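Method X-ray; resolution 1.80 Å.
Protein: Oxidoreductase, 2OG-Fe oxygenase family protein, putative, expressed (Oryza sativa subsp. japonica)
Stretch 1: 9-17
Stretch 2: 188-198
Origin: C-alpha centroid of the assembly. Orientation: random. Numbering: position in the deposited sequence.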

ATOM      1  N   LEU A   9       8.355  10.868   8.150  1.00 15.12           N
ATOM      2  CA  LEU A   9       9.096   9.729   8.678  1.00 15.28           C
ATOM      3  C   LEU A   9      10.557   9.724   8.257  1.00 22.14           C
ATOM      4  O   LEU A   9      11.409   9.249   9.012  1.00 22.69           O
ATOM      5  CB  LEU A   9       8.443   8.417   8.231  1.00 18.58           C
ATOM      6  CG  LEU A   9       6.998   8.168   8.667  1.00 20.58           C
ATOM      7  CD1 LEU A   9       6.645   6.714   8.412  1.00 20.45           C
ATOM      8  CD2 LEU A   9       6.798   8.530  10.126  1.00 20.92           C
ATOM      9  N   ARG A  10      10.848  10.229   7.070  1.00 17.13           N
ATOM     10  CA  ARG A  10      12.185  10.351   6.515  1.00 16.93           C
ATOM     11  C   ARG A  10      12.029  11.016   5.154  1.00 18.59           C
ATOM     12  O   ARG A  10      10.892  11.174   4.676  1.00 20.07           O
ATOM     13  CB  ARG A  10      12.881   8.991   6.400  1.00 21.11           C
ATOM     14  CG  ARG A  10      12.023   7.827   6.022  1.00 25.00           C
ATOM     15  CD  ARG A  10      12.902   6.585   5.979  1.00 23.68           C
ATOM     16  NE  ARG A  10      13.732   6.590   4.776  1.00 23.67           N
ATOM     17  CZ  ARG A  10      14.796   5.812   4.596  1.00 28.31           C
ATOM     18  NH1 ARG A  10      15.161   4.954   5.543  1.00 22.64           N
ATOM     19  NH2 ARG A  10      15.489   5.894   3.466  1.00 27.56           N
ATOM     20  N   PRO A  11      13.117  11.432   4.503  1.00 20.87           N
ATOM     21  CA  PRO A  11      12.959  12.165   3.241  1.00 21.96           C
ATOM     22  C   PRO A  11      12.122  11.398   2.220  1.00 20.43           C
ATOM     23  O   PRO A  11      12.399  10.240   1.885  1.00 22.52           O
ATOM     24  CB  PRO A  11      14.407  12.382   2.789  1.00 24.32           C
ATOM     25  CG  PRO A  11      15.167  12.482   4.065  1.00 27.00           C
ATOM     26  CD  PRO A  11      14.517  11.482   4.983  1.00 25.76           C
ATOM     27  N   GLY A  12      11.049  12.043   1.765  1.00 17.74           N
ATOM     28  CA  GLY A  12      10.141  11.440   0.808  1.00 18.56           C
ATOM     29  C   GLY A  12       9.214  10.393   1.379  1.00 19.13           C
ATOM     30  O   GLY A  12       8.640   9.613   0.617  1.00 16.79           O
ATOM     31  N   MET A  13       9.034  10.357   2.702  1.00 17.04           N
ATOM     32  CA  MET A  13       8.157   9.377   3.338  1.00 16.96           C
ATOM     33  C   MET A  13       7.223  10.090   4.307  1.00 18.84           C
ATOM     34  O   MET A  13       7.660  10.584   5.351  1.00 16.38           O
ATOM     35  CB  MET A  13       8.968   8.300   4.057  1.00 16.15           C
ATOM     36  CG  MET A  13       8.125   7.159   4.593  1.00 18.54           C
ATOM     37  SD  MET A  13       9.186   5.856   5.213  1.00 20.05           S
ATOM     38  CE  MET A  13       7.978   4.562   5.521  1.00 21.50           C
ATOM     39  N   VAL A  14       5.940  10.119   3.963  1.00 14.21           N
ATOM     40  CA  VAL A  14       4.928  10.869   4.690  1.00 14.30           C
ATOM     41  C   VAL A  14       3.806   9.911   5.062  1.00 15.86           C
ATOM     42  O   VAL A  14       3.319   9.162   4.210  1.00 18.94           O
ATOM     43  CB  VAL A  14       4.386  12.033   3.846  1.00 13.73           C
ATOM     44  CG1 VAL A  14       3.198  12.696   4.531  1.00 21.87           C
ATOM     45  CG2 VAL A  14       5.496  13.045   3.597  1.00 14.11           C
ATOM     46  N   LEU A  15       3.391   9.950   6.327  1.00 15.60           N
ATOM     47  CA  LEU A  15       2.243   9.195   6.814  1.00 15.24           C
ATOM     48  C   LEU A  15       1.083  10.161   7.041  1.00 18.79           C
ATOM     49  O   LEU A  15       1.203  11.114   7.822  1.00 17.23           O
ATOM     50  CB  LEU A  15       2.589   8.454   8.105  1.00 20.16           C
ATOM     51  CG  LEU A  15       1.423   7.826   8.872  1.00 16.59           C
ATOM     52  CD1 LEU A  15       0.724   6.749   8.034  1.00 18.57           C
ATOM     53  CD2 LEU A  15       1.926   7.236  10.159  1.00 19.54           C
ATOM     54  N   LEU A  16      -0.022   9.926   6.346  1.00 16.17           N
ATOM     55  CA  LEU A  16      -1.216  10.766   6.437  1.00 13.27           C
ATOM     56  C   LEU A  16      -2.207  10.049   7.355  1.00 19.53           C
ATOM     57  O   LEU A  16      -2.858   9.075   6.954  1.00 18.90           O
ATOM     58  CB  LEU A  16      -1.801  11.030   5.052  1.00 13.30           C
ATOM     59  CG  LEU A  16      -0.903  11.748   4.046  1.00 15.42           C
ATOM     60  CD1 LEU A  16      -0.049  10.736   3.276  1.00 17.95           C
ATOM     61  CD2 LEU A  16      -1.726  12.543   3.053  1.00 19.90           C
ATOM     62  N   LYS A  17      -2.311  10.519   8.596  1.00 15.87           N
ATOM     63  CA  LYS A  17      -3.153   9.836   9.575  1.00 16.35           C
ATOM     64  C   LYS A  17      -4.628  10.039   9.253  1.00 23.80           C
ATOM     65  O   LYS A  17      -5.074  11.169   9.034  1.00 19.57           O
ATOM     66  CB  LYS A  17      -2.858  10.344  10.989  1.00 20.12           C
ATOM     67  CG  LYS A  17      -1.451  10.050  11.487  1.00 20.25           C
ATOM     68  CD  LYS A  17      -1.185   8.562  11.628  1.00 18.83           C
ATOM     69  CE  LYS A  17      -2.137   7.913  12.622  1.00 22.48           C
ATOM     70  NZ  LYS A  17      -1.941   6.426  12.726  1.00 17.61           N
ATOM     71  N   LEU A 188       0.061   5.921   3.606  1.00 15.45           N
ATOM     72  CA  LEU A 188       1.509   6.060   3.690  1.00 14.60           C
ATOM     73  C   LEU A 188       2.056   6.245   2.282  1.00 14.83           C
ATOM     74  O   LEU A 188       1.633   5.544   1.360  1.00 14.23           O
ATOM     75  CB  LEU A 188       2.136   4.817   4.333  1.00 13.92           C
ATOM     76  CG  LEU A 188       3.660   4.779   4.341  1.00 15.78           C
ATOM     77  CD1 LEU A 188       4.203   5.825   5.307  1.00 15.69           C
ATOM     78  CD2 LEU A 188       4.147   3.388   4.738  1.00 20.22           C
ATOM     79  N   ILE A 189       2.978   7.192   2.111  1.00 14.00           N
ATOM     80  CA  ILE A 189       3.623   7.433   0.821  1.00 14.38           C
ATOM     81  C   ILE A 189       5.126   7.336   1.020  1.00 13.27           C
ATOM     82  O   ILE A 189       5.663   7.951   1.941  1.00 18.14           O
ATOM     83  CB  ILE A 189       3.251   8.811   0.240  1.00 13.13           C
ATOM     84  CG1 ILE A 189       1.735   8.943   0.104  1.00 14.86           C
ATOM     85  CG2 ILE A 189       3.924   8.992  -1.129  1.00 13.39           C
ATOM     86  CD1 ILE A 189       1.287  10.212  -0.571  1.00 19.07           C
ATOM     87  N   PHE A 190       5.809   6.558   0.175  1.00 15.24           N
ATOM     88  CA  PHE A 190       7.265   6.630   0.122  1.00 14.99           C
ATOM     89  C   PHE A 190       7.737   6.780  -1.322  1.00 15.19           C
ATOM     90  O   PHE A 190       7.411   5.959  -2.188  1.00 16.04           O
ATOM     91  CB  PHE A 190       7.964   5.448   0.841  1.00 14.25           C
ATOM     92  CG  PHE A 190       7.441   4.045   0.529  1.00 17.71           C
ATOM     93  CD1 PHE A 190       6.314   3.534   1.171  1.00 18.24           C
ATOM     94  CD2 PHE A 190       8.174   3.191  -0.290  1.00 17.63           C
ATOM     95  CE1 PHE A 190       5.881   2.226   0.936  1.00 16.24           C
ATOM     96  CE2 PHE A 190       7.753   1.886  -0.529  1.00 12.65           C
ATOM     97  CZ  PHE A 190       6.597   1.403   0.076  1.00 15.31           C
ATOM     98  N   GLY A 191       8.483   7.852  -1.582  1.00 16.94           N
ATOM     99  CA  GLY A 191       9.057   8.091  -2.893  1.00 16.22           C
ATOM    100  C   GLY A 191      10.350   8.868  -2.755  1.00 16.98           C
ATOM    101  O   GLY A 191      10.861   9.026  -1.639  1.00 17.95           O
ATOM    102  N   GLY A 192      10.894   9.347  -3.871  1.00 20.74           N
ATOM    103  CA  GLY A 192      12.160  10.048  -3.791  1.00 20.68           C
ATOM    104  C   GLY A 192      13.215   9.168  -3.161  1.00 23.66           C
ATOM    105  O   GLY A 192      13.326   7.970  -3.459  1.00 20.84           O
ATOM    106  N   LYS A 193      13.986   9.758  -2.245  1.00 19.65           N
ATOM    107  CA  LYS A 193      15.072   9.008  -1.623  1.00 22.86           C
ATOM    108  C   LYS A 193      14.585   7.845  -0.768  1.00 21.50           C
ATOM    109  O   LYS A 193      15.404   6.998  -0.398  1.00 22.97           O
ATOM    110  CB  LYS A 193      15.948   9.934  -0.773  1.00 30.03           C
ATOM    111  CG  LYS A 193      16.743  10.935  -1.588  1.00 32.62           C
ATOM    112  CD  LYS A 193      17.737  11.697  -0.719  1.00 38.59           C
ATOM    113  CE  LYS A 193      17.919  13.110  -1.244  1.00 42.82           C
ATOM    114  NZ  LYS A 193      17.873  13.116  -2.734  1.00 51.01           N
ATOM    115  N   SER A 194      13.289   7.763  -0.453  1.00 20.38           N
ATOM    116  CA  SER A 194      12.751   6.621   0.277  1.00 17.54           C
ATOM    117  C   SER A 194      12.094   5.575  -0.620  1.00 15.65           C
ATOM    118  O   SER A 194      11.499   4.623  -0.106  1.00 14.64           O
ATOM    119  CB  SER A 194      11.740   7.089   1.331  1.00 18.75           C
ATOM    120  OG  SER A 194      12.409   7.708   2.410  1.00 21.70           O
ATOM    121  N   ARG A 195      12.196   5.716  -1.945  1.00 16.34           N
ATOM    122  CA  ARG A 195      11.435   4.847  -2.841  1.00 17.98           C
ATOM    123  C   ARG A 195      11.838   3.384  -2.689  1.00 18.54           C
ATOM    124  O   ARG A 195      11.009   2.484  -2.879  1.00 17.50           O
ATOM    125  CB  ARG A 195      11.605   5.324  -4.287  1.00 21.54           C
ATOM    126  CG  ARG A 195      10.905   4.469  -5.358  1.00 17.34           C
ATOM    127  CD  ARG A 195       9.429   4.241  -5.039  1.00 19.81           C
ATOM    128  NE  ARG A 195       8.790   3.449  -6.091  1.00 16.70           N
ATOM    129  CZ  ARG A 195       8.879   2.127  -6.160  1.00 18.51           C
ATOM    130  NH1 ARG A 195       9.567   1.471  -5.234  1.00 18.24           N
ATOM    131  NH2 ARG A 195       8.283   1.457  -7.142  1.00 16.19           N
ATOM    132  N   LEU A 196      13.086   3.118  -2.312  1.00 20.26           N
ATOM    133  CA  LEU A 196      13.596   1.755  -2.248  1.00 16.59           C
ATOM    134  C   LEU A 196      13.813   1.272  -0.811  1.00 18.98           C
ATOM    135  O   LEU A 196      14.640   0.391  -0.573  1.00 17.01           O
ATOM    136  CB  LEU A 196      14.887   1.646  -3.059  1.00 16.59           C
ATOM    137  CG  LEU A 196      14.633   1.660  -4.572  1.00 23.39           C
ATOM    138  CD1 LEU A 196      15.931   1.470  -5.358  1.00 25.95           C
ATOM    139  CD2 LEU A 196      13.621   0.574  -4.933  1.00 27.59           C
ATOM    140  N   ILE A 197      13.071   1.818   0.156  1.00 16.60           N
ATOM    141  CA  ILE A 197      13.192   1.308   1.518  1.00 14.82           C
ATOM    142  C   ILE A 197      12.807  -0.164   1.550  1.00 13.26           C
ATOM    143  O   ILE A 197      11.909  -0.621   0.828  1.00 15.84           O
ATOM    144  CB  ILE A 197      12.336   2.116   2.511  1.00 14.56           C
ATOM    145  CG1 ILE A 197      10.870   2.187   2.048  1.00 17.14           C
ATOM    146  CG2 ILE A 197      12.949   3.494   2.735  1.00 19.04           C
ATOM    147  CD1 ILE A 197       9.905   2.716   3.123  1.00 17.89           C
ATOM    148  N   PHE A 198      13.507  -0.920   2.381  1.00 13.54           N
ATOM    149  CA  PHE A 198      13.019  -2.231   2.777  1.00 13.63           C
ATOM    150  C   PHE A 198      11.843  -2.048   3.732  1.00 14.87           C
ATOM    151  O   PHE A 198      11.866  -1.184   4.606  1.00 13.87           O
ATOM    152  CB  PHE A 198      14.131  -3.036   3.454  1.00 13.77           C
ATOM    153  CG  PHE A 198      15.123  -3.649   2.495  1.00 15.60           C
ATOM    154  CD1 PHE A 198      16.201  -2.904   2.025  1.00 19.13           C
ATOM    155  CD2 PHE A 198      14.996  -4.969   2.084  1.00 17.45           C
ATOM    156  CE1 PHE A 198      17.122  -3.456   1.145  1.00 18.99           C
ATOM    157  CE2 PHE A 198      15.921  -5.541   1.195  1.00 20.83           C
ATOM    158  CZ  PHE A 198      16.979  -4.786   0.727  1.00 20.34           C
TER

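Residues 13-16 and 188-190 run antiparallel as neighbouring strands, their axes 4.8 Å apart at closest approach and their directions 171° from each other. V14 and I189 form the hydrogen-bonded pair of this short ladder: V14 N donates to I189 O (3.0 Å) and I189 N to V14 O (2.9 Å). M13 faces F190 and L15 faces L188 as non-hydrogen-bonded pairs, and there the CA atoms draw closer, to 4.3 Å and 4.5 Å, against 5.3 Å between the CA atoms of V14 and I189. The pattern continues past the strand end, where G191 N donates to G12 O at 2.8 Å in a nearly straight bond. CA-H...O contacts supplement it, from M13 CA to I189 O (3.2 Å) and from F190 CA to G12 O (3.3 Å).

L188 has the largest area covered by the opposite stretch, 86 Å². Its side chain lies on the same sheet face as those of M13, L15 and F190, and L188 CD1 reaches into a cluster of aliphatic groups, 4.0 Å from L9 CD1, 4.0 Å from M13 CE and 4.2 Å from L15 CB. These contacts are between apolar groups and, with L188, M13 and L15 buried, shield most of the hydrocarbon involved from water.

M13, with 70 Å² covered, extends this cluster along the sheet. All three of its chi angles are t, so the side chain is fully extended. M13 CG rests 4.1 Å from F190 CB, and M13 CE, besides touching L188, lies 3.6 Å from I197 CD1. The methionine thus links the strand to I197, the last residue of the S194-I197 type I turn. On the other face, where V14 and I189 direct their side chains, 59 Å² of I189 is covered by the first stretch; I189 CG1 meets L16 CD1 at 4.1 Å.

The side-chain hydrogen bonds lie beyond the ladder, at the type II turn from R10 to M13, which is closed by M13 N donating to R10 O (2.8 Å). S194 points toward this turn and its hydroxyl serves two partners: S194 OG accepts from R10 NE (2.9 Å) and donates to P11 O (2.6 Å), tying side chain and backbone of the turn to one atom. I197 CG2 lies over one face of the R10 guanidinium, 3.5 Å from R10 CZ, while S194 OG sits at its edge. G12, the third residue of the turn, has a positive phi of 75°, a conformation that favours glycine; a CB on G12 would lie 2.2 Å from G191 O, so the close backbone approach leaves no room for a side chain.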